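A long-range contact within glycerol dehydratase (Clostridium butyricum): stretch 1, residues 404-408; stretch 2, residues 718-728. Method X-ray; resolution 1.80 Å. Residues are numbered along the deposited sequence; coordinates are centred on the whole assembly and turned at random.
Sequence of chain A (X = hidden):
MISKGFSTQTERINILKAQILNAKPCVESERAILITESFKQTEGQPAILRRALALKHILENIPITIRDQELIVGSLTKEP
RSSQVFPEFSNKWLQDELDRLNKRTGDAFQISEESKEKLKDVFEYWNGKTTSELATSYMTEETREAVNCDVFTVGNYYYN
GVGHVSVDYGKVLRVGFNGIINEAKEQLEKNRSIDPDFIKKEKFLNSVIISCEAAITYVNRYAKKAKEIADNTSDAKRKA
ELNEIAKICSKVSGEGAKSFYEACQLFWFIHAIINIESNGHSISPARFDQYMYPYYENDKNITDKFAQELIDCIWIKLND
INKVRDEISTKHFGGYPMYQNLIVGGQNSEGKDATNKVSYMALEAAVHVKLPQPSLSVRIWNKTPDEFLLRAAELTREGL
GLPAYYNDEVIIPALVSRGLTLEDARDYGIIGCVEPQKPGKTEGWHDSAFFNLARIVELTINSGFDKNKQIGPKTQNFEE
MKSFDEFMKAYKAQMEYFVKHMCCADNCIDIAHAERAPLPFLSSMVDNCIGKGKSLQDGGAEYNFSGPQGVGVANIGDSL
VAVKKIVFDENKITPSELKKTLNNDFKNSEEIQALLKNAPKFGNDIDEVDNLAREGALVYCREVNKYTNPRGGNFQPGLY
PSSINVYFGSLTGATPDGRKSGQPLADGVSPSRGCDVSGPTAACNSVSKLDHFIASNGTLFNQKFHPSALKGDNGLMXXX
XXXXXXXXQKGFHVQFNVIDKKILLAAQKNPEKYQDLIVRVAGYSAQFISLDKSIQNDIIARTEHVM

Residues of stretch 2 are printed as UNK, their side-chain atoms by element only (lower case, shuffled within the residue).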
ATOM      1  N   ALA A 404      11.820  35.516  18.618  1.00 24.95           N
ATOM      2  CA  ALA A 404      12.439  34.391  19.307  1.00 23.65           C
ATOM      3  C   ALA A 404      13.883  34.430  18.799  1.00 22.76           C
ATOM      4  O   ALA A 404      14.106  34.736  17.628  1.00 22.00           O
ATOM      5  CB  ALA A 404      11.762  33.087  18.905  1.00 23.57           C
ATOM      6  N   TYR A 405      14.853  34.149  19.674  1.00 21.01           N
ATOM      7  CA  TYR A 405      16.270  34.168  19.299  1.00 21.23           C
ATOM      8  C   TYR A 405      16.818  32.751  19.209  1.00 20.59           C
ATOM      9  O   TYR A 405      16.552  31.932  20.086  1.00 20.27           O
ATOM     10  CB  TYR A 405      17.099  34.956  20.329  1.00 21.88           C
ATOM     11  CG  TYR A 405      16.703  36.413  20.471  1.00 22.29           C
ATOM     12  CD1 TYR A 405      15.572  36.782  21.197  1.00 24.04           C
ATOM     13  CD2 TYR A 405      17.448  37.418  19.863  1.00 22.17           C
ATOM     14  CE1 TYR A 405      15.193  38.123  21.313  1.00 23.52           C
ATOM     15  CE2 TYR A 405      17.077  38.765  19.971  1.00 23.88           C
ATOM     16  CZ  TYR A 405      15.950  39.104  20.698  1.00 23.47           C
ATOM     17  OH  TYR A 405      15.583  40.428  20.812  1.00 24.57           O
ATOM     18  N   TYR A 406      17.579  32.473  18.149  1.00 20.68           N
ATOM     19  CA  TYR A 406      18.163  31.146  17.936  1.00 20.70           C
ATOM     20  C   TYR A 406      19.666  31.211  17.755  1.00 20.80           C
ATOM     21  O   TYR A 406      20.181  32.086  17.059  1.00 20.83           O
ATOM     22  CB  TYR A 406      17.512  30.472  16.726  1.00 20.46           C
ATOM     23  CG  TYR A 406      16.038  30.259  16.933  1.00 20.87           C
ATOM     24  CD1 TYR A 406      15.119  31.262  16.620  1.00 21.10           C
ATOM     25  CD2 TYR A 406      15.565  29.086  17.507  1.00 20.17           C
ATOM     26  CE1 TYR A 406      13.765  31.096  16.881  1.00 22.66           C
ATOM     27  CE2 TYR A 406      14.211  28.907  17.772  1.00 22.21           C
ATOM     28  CZ  TYR A 406      13.319  29.921  17.457  1.00 22.84           C
ATOM     29  OH  TYR A 406      11.983  29.756  17.729  1.00 24.14           O
ATOM     30  N   ASN A 407      20.360  30.252  18.366  1.00 20.65           N
ATOM     31  CA  ASN A 407      21.821  30.203  18.357  1.00 21.06           C
ATOM     32  C   ASN A 407      22.478  29.349  17.270  1.00 20.05           C
ATOM     33  O   ASN A 407      22.509  28.132  17.365  1.00 20.62           O
ATOM     34  CB  ASN A 407      22.283  29.732  19.744  1.00 21.23           C
ATOM     35  CG  ASN A 407      23.779  29.837  19.936  1.00 22.72           C
ATOM     36  OD1 ASN A 407      24.475  30.472  19.146  1.00 22.00           O
ATOM     37  ND2 ASN A 407      24.279  29.228  21.009  1.00 23.67           N
ATOM     38  N   ASP A 408      23.006  30.008  16.242  1.00 21.43           N
ATOM     39  CA  ASP A 408      23.697  29.339  15.135  1.00 21.30           C
ATOM     40  C   ASP A 408      24.846  28.467  15.639  1.00 21.66           C
ATOM     41  O   ASP A 408      25.100  27.382  15.112  1.00 22.43           O
ATOM     42  CB  ASP A 408      24.319  30.375  14.202  1.00 21.43           C
ATOM     43  CG  ASP A 408      23.352  30.913  13.163  1.00 22.66           C
ATOM     44  OD1 ASP A 408      22.122  30.817  13.352  1.00 22.40           O
ATOM     45  OD2 ASP A 408      23.853  31.452  12.151  1.00 23.57           O
ATOM     46  N   UNK A 718      21.637  45.671  27.802  1.00 31.10           N
ATOM     47  CA  UNK A 718      21.579  44.597  28.783  1.00 30.32           C
ATOM     48  C   UNK A 718      20.929  43.333  28.230  1.00 29.37           C
ATOM     49  O   UNK A 718      21.409  42.229  28.491  1.00 29.22           O
ATOM     50  o   UNK A 718      22.898  45.944  30.879  1.00 32.18           O
ATOM     51  c   UNK A 718      21.667  46.006  30.885  1.00 31.92           C
ATOM     52  n   UNK A 718      20.998  46.876  31.632  1.00 31.90           N
ATOM     53  c   UNK A 718      20.839  45.055  30.039  1.00 31.08           C
ATOM     54  N   UNK A 719      19.845  43.483  27.473  1.00 27.37           N
ATOM     55  CA  UNK A 719      19.185  42.315  26.890  1.00 26.61           C
ATOM     56  C   UNK A 719      20.149  41.658  25.909  1.00 26.65           C
ATOM     57  O   UNK A 719      20.273  40.432  25.863  1.00 26.07           O
ATOM     58  c   UNK A 719      16.135  41.948  24.527  1.00 25.98           C
ATOM     59  c   UNK A 719      17.907  42.712  26.142  1.00 26.87           C
ATOM     60  c   UNK A 719      16.445  40.775  26.708  1.00 25.89           C
ATOM     61  c   UNK A 719      17.147  41.503  25.573  1.00 26.52           C
ATOM     62  N   UNK A 720      20.825  42.485  25.119  1.00 26.27           N
ATOM     63  CA  UNK A 720      21.790  42.000  24.141  1.00 28.42           C
ATOM     64  C   UNK A 720      22.903  41.204  24.826  1.00 27.72           C
ATOM     65  O   UNK A 720      23.309  40.143  24.349  1.00 26.33           O
ATOM     66  c   UNK A 720      22.392  43.181  23.379  1.00 29.91           C
ATOM     67  o   UNK A 720      23.540  42.782  22.650  1.00 35.80           O
ATOM     68  N   UNK A 721      23.397  41.719  25.946  1.00 26.43           N
ATOM     69  CA  UNK A 721      24.455  41.035  26.684  1.00 27.13           C
ATOM     70  C   UNK A 721      23.951  39.722  27.294  1.00 26.19           C
ATOM     71  O   UNK A 721      24.668  38.717  27.329  1.00 26.12           O
ATOM     72  o   UNK A 721      26.049  41.318  28.488  1.00 31.45           O
ATOM     73  c   UNK A 721      24.992  41.949  27.788  1.00 27.98           C
ATOM     74  N   UNK A 722      22.714  39.740  27.781  1.00 25.35           N
ATOM     75  CA  UNK A 722      22.108  38.560  28.383  1.00 25.51           C
ATOM     76  C   UNK A 722      22.015  37.438  27.355  1.00 25.30           C
ATOM     77  O   UNK A 722      22.361  36.288  27.639  1.00 24.57           O
ATOM     78  c   UNK A 722      20.707  38.896  28.893  1.00 27.05           C
ATOM     79  c   UNK A 722      20.511  37.636  31.039  1.00 29.58           C
ATOM     80  c   UNK A 722      18.465  38.175  29.719  1.00 28.47           C
ATOM     81  c   UNK A 722      19.940  37.801  29.639  1.00 27.96           C
ATOM     82  N   UNK A 723      21.549  37.776  26.157  1.00 23.73           N
ATOM     83  CA  UNK A 723      21.402  36.794  25.092  1.00 23.89           C
ATOM     84  C   UNK A 723      22.753  36.229  24.662  1.00 24.07           C
ATOM     85  O   UNK A 723      22.927  35.014  24.572  1.00 24.03           O
ATOM     86  c   UNK A 723      18.521  38.670  23.227  1.00 24.84           C
ATOM     87  c   UNK A 723      20.681  37.413  23.866  1.00 24.54           C
ATOM     88  c   UNK A 723      19.240  37.780  24.250  1.00 22.33           C
ATOM     89  c   UNK A 723      20.705  36.440  22.694  1.00 24.49           C
ATOM     90  N   UNK A 724      23.711  37.105  24.401  1.00 24.89           N
ATOM     91  CA  UNK A 724      25.027  36.648  23.973  1.00 26.49           C
ATOM     92  C   UNK A 724      25.707  35.734  24.985  1.00 25.96           C
ATOM     93  O   UNK A 724      26.365  34.767  24.605  1.00 25.80           O
ATOM     94  n   UNK A 724      26.216  40.300  20.768  1.00 41.85           N
ATOM     95  n   UNK A 724      26.375  41.942  19.159  1.00 45.76           N
ATOM     96  c   UNK A 724      25.583  38.503  22.330  1.00 33.54           C
ATOM     97  c   UNK A 724      26.366  39.777  22.125  1.00 38.04           C
ATOM     98  c   UNK A 724      25.924  37.843  23.656  1.00 29.04           C
ATOM     99  n   UNK A 724      27.006  42.386  21.321  1.00 45.23           N
ATOM    100  c   UNK A 724      26.531  41.542  20.415  1.00 43.79           C
ATOM    101  N   UNK A 725      25.545  36.025  26.271  1.00 26.26           N
ATOM    102  CA  UNK A 725      26.171  35.199  27.299  1.00 26.53           C
ATOM    103  C   UNK A 725      25.553  33.807  27.332  1.00 25.90           C
ATOM    104  O   UNK A 725      26.258  32.810  27.495  1.00 27.08           O
ATOM    105  o   UNK A 725      26.562  34.991  29.677  1.00 28.48           O
ATOM    106  c   UNK A 725      26.034  35.849  28.677  1.00 27.48           C
ATOM    107  N   UNK A 726      24.234  33.734  27.190  1.00 24.76           N
ATOM    108  CA  UNK A 726      23.556  32.446  27.198  1.00 23.53           C
ATOM    109  C   UNK A 726      23.983  31.626  25.975  1.00 23.46           C
ATOM    110  O   UNK A 726      24.261  30.427  26.080  1.00 22.43           O
ATOM    111  c   UNK A 726      19.753  29.002  26.865  1.00 24.64           C
ATOM    112  c   UNK A 726      22.034  32.648  27.207  1.00 23.29           C
ATOM    113  c   UNK A 726      20.628  29.165  27.931  1.00 24.70           C
ATOM    114  c   UNK A 726      20.337  31.179  26.039  1.00 23.90           C
ATOM    115  c   UNK A 726      21.361  30.344  28.042  1.00 23.45           C
ATOM    116  c   UNK A 726      19.604  30.009  25.920  1.00 23.89           C
ATOM    117  o   UNK A 726      19.053  27.829  26.710  1.00 24.39           O
ATOM    118  c   UNK A 726      21.229  31.369  27.097  1.00 24.47           C
ATOM    119  N   UNK A 727      24.052  32.276  24.818  1.00 22.91           N
ATOM    120  CA  UNK A 727      24.448  31.586  23.597  1.00 22.66           C
ATOM    121  C   UNK A 727      25.925  31.191  23.607  1.00 23.33           C
ATOM    122  O   UNK A 727      26.286  30.153  23.066  1.00 23.21           O
ATOM    123  c   UNK A 727      20.855  33.125  20.524  1.00 21.57           C
ATOM    124  c   UNK A 727      24.121  32.445  22.367  1.00 21.55           C
ATOM    125  c   UNK A 727      21.732  31.711  22.745  1.00 22.41           C
ATOM    126  c   UNK A 727      19.941  32.414  21.281  1.00 22.58           C
ATOM    127  c   UNK A 727      20.370  31.701  22.395  1.00 24.09           C
ATOM    128  c   UNK A 727      22.658  32.427  21.987  1.00 21.90           C
ATOM    129  c   UNK A 727      22.206  33.130  20.876  1.00 22.56           C
ATOM    130  N   UNK A 728      26.777  32.006  24.225  1.00 24.56           N
ATOM    131  CA  UNK A 728      28.197  31.664  24.297  1.00 26.20           C
ATOM    132  C   UNK A 728      28.368  30.412  25.157  1.00 26.84           C
ATOM    133  O   UNK A 728      29.315  29.640  24.966  1.00 25.94           O
ATOM    134  c   UNK A 728      29.090  34.026  23.983  1.00 33.24           C
ATOM    135  o   UNK A 728      29.376  35.132  24.493  1.00 35.00           O
ATOM    136  o   UNK A 728      28.874  33.880  22.757  1.00 34.33           O
ATOM    137  c   UNK A 728      29.020  32.809  24.896  1.00 29.16           C
TER

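Position 718 carries two carbons, the second bearing one oxygen and one nitrogen. A primary amide this short is N718, and it lies out of reach of the strand. At 719 four carbons fork at the second, a leucine skeleton: L719. Its CA-to-CB bond points toward the strand, and the tip of one branch, CD2, comes 4.1 Å from Y405 OH, a light touch at the far end of the tyrosine.

Position 720 has one carbon then one oxygen, and its CA-to-CB bond points away from the strand; this is S720. Position 721 repeats the pattern, one carbon and one oxygen, on an exposed part of the helix, so it is S721. At 722 there are again four carbons forked at the second: L722, buried, but against something other than the strand.

Position 723 also has four carbons, yet the fork is at the first, and one arm is two carbons long. That beta-branching identifies I723. Its longer arm ends over the face of the Y405 ring, with CD1 3.6 Å from Y405 CE2 and almost on the ring normal, a CH-pi contact. The chi1 m, chi2 t rotamer extends that arm to the tyrosine.

At 724 three carbons lead to a nitrogen and then to a carbon holding two more nitrogens, a guanidinium: R724, which has no contact with the strand. Position 725, one carbon and one oxygen, is S725, also out of reach. Position 726 shows one carbon, then a six-carbon ring bearing an oxygen, which is Y726; its CA-to-CB bond points sideways, and although the ring end comes nearer, it stops short of contact.

Position 727 has one carbon and a six-carbon ring with no oxygen: F727. Its ring meets three successive strand residues. N407 CB sits over one face, near the ring normal, in a second CH-pi contact, while Y405 O approaches the edge at 3.6 Å from F727 CZ. Y405 CB lies 3.9 Å from that same CZ. Position 728 has two carbons, the second with two oxygens, a carboxylate: D728, exposed and turned away at its CA-to-CB bond.

The rule here is spacing. L719, I723 and F727 recur every four residues and so share one helix face, while Y405 and N407, two apart on an extended strand, share one strand face; between them, Y406 points its CA-to-CB bond away. The axes run roughly parallel, 35° apart, so the pairing advances in step, from Y405 with I723 to N407 with F727, where the CA atoms close from 8.2 to 6.0 Å. Each end uses an aromatic ring as a flat seat, offered by the strand at Y405 and by the helix at F727. At the tighter end N407 ND2 also gives a weak hydrogen bond to F727 O, 3.0 Å away, while the asparagine side chain caps the helix that follows the strand. One residue thus joins packing, polar contact and capping.

Stretch 2 (718-728) NLSSLIRSYFD
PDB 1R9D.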